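Local atomic coordinates of ferric-siderophore receptor protein (Streptomyces coelicolor, PDB entry 2X4L), a protein that probably binds ferric siderophores outside the cell membrane and delivers them for uptake. Residues 41-54 with 106-118. Sequence-based numbering, arbitrary orientation.
Sequences LDKVPANIVAFTGV and YASLAPEVLITTT
OE1 of Glu112 gathers two backbone amides of the loop ahead of strand 48-51, a worked example of one carboxylate oxygen fastening a loop where parallel strands begin: it accepts from Ala46 N at 2.7 Å and from Asn47 N at 2.8 Å, the two donors arriving from opposite faces of the carboxylate plane. With CG set beside its own backbone N (chi1 -73°), the extended chain carries OE1 in between these amides, while the Lys43 side chain, crossing that of Glu112 at about a right angle, adds a salt bridge from NZ to OE2 at 3.3 Å. The grip is mutual, since Glu112 N gives a nearly straight bond to Asn47 O. Asn47 in turn sends ND2 to Ala110 O (2.9 Å), an acceptor lying in its amide plane, and its OD1 is bound by Lys66.

Beyond this clasp the strands run parallel, Val49 using its N for Val113 O and its O for Ile115 N, before Phe51 N reaches Ile115 O. Ile48 and Ile115 share one face, where Val54 of helix 52-60 presses CG1 on Ile115 CG2 at 3.5 Å. On the other, Val49 CG2 meets the edge of the Tyr106 ring at CE1 (3.7 Å), and Pro111 CG sits over one face of that ring. These are adjacent inner strands of a five-stranded parallel sheet of order 3-2-1-4-5, a Rossmann-like lobe as in periplasmic binding proteins: strand 67-69 flanks 48-51, strand 142-146 flanks 113-118, and helix 52-60 follows directly from Phe51.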
loop_
_atom_site.group_PDB
_atom_site.type_symbol
_atom_site.label_atom_id
_atom_site.label_comp_id
_atom_site.label_asym_id
_atom_site.label_seq_id
_atom_site.Cartn_x
_atom_site.Cartn_y
_atom_site.Cartn_z
ATOM N N LEU A 41 -5.293 26.888 4.031
ATOM C CA LEU A 41 -4.605 27.449 5.243
ATOM C C LEU A 41 -3.872 28.672 4.815
ATOM O O LEU A 41 -3.553 28.850 3.643
ATOM C CB LEU A 41 -3.625 26.415 5.826
ATOM C CG LEU A 41 -4.294 25.073 6.208
ATOM C CD1 LEU A 41 -3.231 24.151 6.756
ATOM C CD2 LEU A 41 -5.474 25.288 7.195
ATOM N N ASP A 42 -3.585 29.535 5.766
ATOM C CA ASP A 42 -2.969 30.792 5.403
ATOM C C ASP A 42 -1.492 30.578 5.086
ATOM O O ASP A 42 -0.853 31.444 4.456
ATOM C CB ASP A 42 -3.099 31.708 6.597
ATOM C CG ASP A 42 -4.419 32.431 6.632
ATOM O OD1 ASP A 42 -5.345 32.045 5.904
ATOM O OD2 ASP A 42 -4.532 33.449 7.345
ATOM N N LYS A 43 -0.922 29.463 5.563
ATOM C CA LYS A 43 0.461 29.176 5.219
ATOM C C LYS A 43 0.541 27.716 4.920
ATOM O O LYS A 43 -0.336 26.982 5.374
ATOM C CB LYS A 43 1.384 29.488 6.362
ATOM C CG LYS A 43 1.043 28.762 7.600
ATOM C CD LYS A 43 2.132 29.040 8.689
ATOM C CE LYS A 43 2.274 27.869 9.667
ATOM N NZ LYS A 43 2.724 26.610 8.931
ATOM N N VAL A 44 1.629 27.288 4.270
ATOM C CA VAL A 44 1.870 25.875 4.018
ATOM C C VAL A 44 2.089 25.206 5.366
ATOM O O VAL A 44 2.915 25.673 6.166
ATOM C CB VAL A 44 3.123 25.660 3.102
ATOM C CG1 VAL A 44 3.415 24.194 2.915
ATOM C CG2 VAL A 44 2.872 26.304 1.717
ATOM N N PRO A 45 1.377 24.097 5.652
ATOM C CA PRO A 45 1.556 23.496 7.035
ATOM C C PRO A 45 2.965 22.995 7.265
ATOM O O PRO A 45 3.510 22.265 6.432
ATOM C CB PRO A 45 0.547 22.359 7.082
ATOM C CG PRO A 45 0.079 22.112 5.653
ATOM C CD PRO A 45 0.368 23.409 4.832
ATOM N N ALA A 46 3.529 23.404 8.374
ATOM C CA ALA A 46 4.812 23.031 8.829
ATOM C C ALA A 46 4.666 21.764 9.674
ATOM O O ALA A 46 5.632 20.990 9.760
ATOM C CB ALA A 46 5.323 24.149 9.703
ATOM N N ASN A 47 3.505 21.580 10.348
ATOM C CA ASN A 47 3.356 20.415 11.322
ATOM C C ASN A 47 2.362 19.437 10.780
ATOM O O ASN A 47 1.157 19.507 11.075
ATOM C CB ASN A 47 2.867 20.931 12.678
ATOM C CG ASN A 47 3.851 21.870 13.368
ATOM O OD1 ASN A 47 4.999 22.035 12.951
ATOM N ND2 ASN A 47 3.396 22.512 14.382
ATOM N N ILE A 48 2.847 18.500 9.969
ATOM C CA ILE A 48 2.041 17.551 9.288
ATOM C C ILE A 48 2.032 16.256 10.119
ATOM O O ILE A 48 3.093 15.838 10.640
ATOM C CB ILE A 48 2.686 17.245 7.885
ATOM C CG1 ILE A 48 2.695 18.524 7.036
ATOM C CG2 ILE A 48 1.901 16.094 7.192
ATOM C CD1 ILE A 48 3.537 18.310 5.776
ATOM N N VAL A 49 0.868 15.658 10.245
ATOM C CA VAL A 49 0.780 14.301 10.790
ATOM C C VAL A 49 0.195 13.401 9.756
ATOM O O VAL A 49 -0.752 13.796 9.079
ATOM C CB VAL A 49 -0.062 14.323 12.090
ATOM C CG1 VAL A 49 -0.407 12.923 12.595
ATOM C CG2 VAL A 49 0.651 15.165 13.194
ATOM N N ALA A 50 0.778 12.242 9.566
ATOM C CA ALA A 50 0.284 11.366 8.499
ATOM C C ALA A 50 0.275 9.889 8.879
ATOM O O ALA A 50 1.123 9.439 9.679
ATOM C CB ALA A 50 1.193 11.560 7.254
ATOM N N PHE A 51 -0.572 9.112 8.237
ATOM C CA PHE A 51 -0.477 7.681 8.314
ATOM C C PHE A 51 0.977 7.336 7.890
ATOM O O PHE A 51 1.518 7.948 6.968
ATOM C CB PHE A 51 -1.484 7.070 7.332
ATOM C CG PHE A 51 -1.360 5.571 7.261
ATOM C CD1 PHE A 51 -1.722 4.813 8.366
ATOM C CD2 PHE A 51 -0.956 4.949 6.090
ATOM C CE1 PHE A 51 -1.577 3.435 8.353
ATOM C CE2 PHE A 51 -0.815 3.556 6.076
ATOM C CZ PHE A 51 -1.137 2.781 7.215
ATOM N N THR A 52 1.549 6.325 8.580
ATOM C CA THR A 52 2.956 6.037 8.324
ATOM C C THR A 52 3.242 5.911 6.813
ATOM O O THR A 52 4.239 6.432 6.335
ATOM C CB THR A 52 3.341 4.793 9.050
ATOM O OG1 THR A 52 3.123 5.091 10.440
ATOM C CG2 THR A 52 4.852 4.487 8.816
ATOM N N GLY A 53 2.403 5.159 6.066
ATOM C CA GLY A 53 2.698 4.932 4.627
ATOM C C GLY A 53 2.635 6.220 3.829
ATOM O O GLY A 53 3.329 6.312 2.782
ATOM N N VAL A 54 1.789 7.148 4.228
ATOM C CA VAL A 54 1.719 8.462 3.566
ATOM C C VAL A 54 2.938 9.310 3.929
ATOM O O VAL A 54 3.630 9.907 3.067
ATOM C CB VAL A 54 0.411 9.194 3.940
ATOM C CG1 VAL A 54 0.441 10.665 3.429
ATOM C CG2 VAL A 54 -0.758 8.421 3.310
ATOM N N TYR A 106 -1.082 13.603 19.948
ATOM C CA TYR A 106 -1.288 14.289 18.685
ATOM C C TYR A 106 -1.415 15.832 18.928
ATOM O O TYR A 106 -0.818 16.579 18.199
ATOM C CB TYR A 106 -2.568 13.716 18.103
ATOM C CG TYR A 106 -3.075 14.324 16.831
ATOM C CD1 TYR A 106 -2.239 14.544 15.747
ATOM C CD2 TYR A 106 -4.421 14.721 16.700
ATOM C CE1 TYR A 106 -2.745 15.092 14.549
ATOM C CE2 TYR A 106 -4.910 15.250 15.527
ATOM C CZ TYR A 106 -4.065 15.401 14.427
ATOM O OH TYR A 106 -4.460 15.959 13.224
ATOM N N ALA A 107 -2.246 16.207 19.923
ATOM C CA ALA A 107 -2.377 17.627 20.218
ATOM C C ALA A 107 -1.045 18.290 20.530
ATOM O O ALA A 107 -0.831 19.455 20.144
ATOM C CB ALA A 107 -3.283 17.805 21.403
ATOM N N SER A 108 -0.170 17.549 21.235
ATOM C CA SER A 108 1.136 18.082 21.628
ATOM C C SER A 108 2.020 18.457 20.421
ATOM O O SER A 108 2.990 19.235 20.578
ATOM C CB SER A 108 1.840 17.140 22.597
ATOM O OG SER A 108 2.501 16.175 21.851
ATOM N N LEU A 109 1.709 17.942 19.215
ATOM C CA LEU A 109 2.483 18.259 18.005
ATOM C C LEU A 109 2.012 19.521 17.382
ATOM O O LEU A 109 2.581 19.893 16.354
ATOM C CB LEU A 109 2.422 17.083 16.956
ATOM C CG LEU A 109 2.869 15.723 17.566
ATOM C CD1 LEU A 109 2.792 14.736 16.468
ATOM C CD2 LEU A 109 4.328 15.747 18.052
ATOM N N ALA A 110 0.982 20.207 17.921
ATOM C CA ALA A 110 0.426 21.386 17.268
ATOM C C ALA A 110 0.117 21.150 15.785
ATOM O O ALA A 110 0.600 21.806 14.877
ATOM C CB ALA A 110 1.404 22.579 17.479
ATOM N N PRO A 111 -0.659 20.105 15.500
ATOM C CA PRO A 111 -0.834 19.653 14.135
ATOM C C PRO A 111 -1.564 20.671 13.280
ATOM O O PRO A 111 -2.528 21.336 13.739
ATOM C CB PRO A 111 -1.687 18.363 14.266
ATOM C CG PRO A 111 -2.455 18.594 15.531
ATOM C CD PRO A 111 -1.507 19.340 16.431
ATOM N N GLU A 112 -1.140 20.793 12.034
ATOM C CA GLU A 112 -1.749 21.733 11.054
ATOM C C GLU A 112 -2.558 21.002 9.974
ATOM O O GLU A 112 -3.469 21.548 9.384
ATOM C CB GLU A 112 -0.704 22.678 10.448
ATOM C CG GLU A 112 -0.261 23.736 11.489
ATOM C CD GLU A 112 1.014 24.386 11.153
ATOM O OE1 GLU A 112 1.934 23.834 10.558
ATOM O OE2 GLU A 112 1.137 25.544 11.635
ATOM N N VAL A 113 -2.226 19.744 9.705
ATOM C CA VAL A 113 -3.027 18.922 8.769
ATOM C C VAL A 113 -2.682 17.486 9.108
ATOM O O VAL A 113 -1.558 17.141 9.463
ATOM C CB VAL A 113 -2.687 19.293 7.247
ATOM C CG1 VAL A 113 -1.219 18.885 6.890
ATOM C CG2 VAL A 113 -3.716 18.691 6.273
ATOM N N LEU A 114 -3.686 16.640 8.970
ATOM C CA LEU A 114 -3.549 15.151 9.038
ATOM C C LEU A 114 -3.792 14.597 7.634
ATOM O O LEU A 114 -4.724 14.989 6.915
ATOM C CB LEU A 114 -4.616 14.632 10.012
ATOM C CG LEU A 114 -4.555 13.121 10.175
ATOM C CD1 LEU A 114 -4.896 12.687 11.623
ATOM C CD2 LEU A 114 -5.529 12.409 9.198
ATOM N N ILE A 115 -2.935 13.665 7.232
ATOM C CA ILE A 115 -2.998 13.147 5.828
ATOM C C ILE A 115 -3.015 11.606 5.905
ATOM O O ILE A 115 -2.117 11.024 6.547
ATOM C CB ILE A 115 -1.777 13.628 5.010
ATOM C CG1 ILE A 115 -1.556 15.155 5.195
ATOM C CG2 ILE A 115 -1.968 13.196 3.488
ATOM C CD1 ILE A 115 -0.394 15.668 4.277
ATOM N N THR A 116 -3.953 10.990 5.245
ATOM C CA THR A 116 -3.978 9.540 5.169
ATOM C C THR A 116 -4.620 9.086 3.888
ATOM O O THR A 116 -4.997 9.938 3.029
ATOM C CB THR A 116 -4.693 9.001 6.432
ATOM O OG1 THR A 116 -4.502 7.557 6.496
ATOM C CG2 THR A 116 -6.231 9.321 6.499
ATOM N N THR A 117 -4.737 7.792 3.715
ATOM C CA THR A 117 -5.405 7.240 2.575
ATOM C C THR A 117 -6.832 6.911 2.948
ATOM O O THR A 117 -7.273 7.050 4.088
ATOM C CB THR A 117 -4.648 5.948 2.158
ATOM O OG1 THR A 117 -4.454 5.089 3.294
ATOM C CG2 THR A 117 -3.332 6.300 1.471
ATOM N N THR A 118 -7.603 6.517 1.927
ATOM C CA THR A 118 -8.990 6.062 2.174
ATOM C C THR A 118 -9.354 4.891 1.229
ATOM O O THR A 118 -8.924 4.913 0.081
ATOM C CB THR A 118 -10.079 7.183 2.105
ATOM O OG1 THR A 118 -11.364 6.583 2.370
ATOM C CG2 THR A 118 -10.094 7.833 0.730
#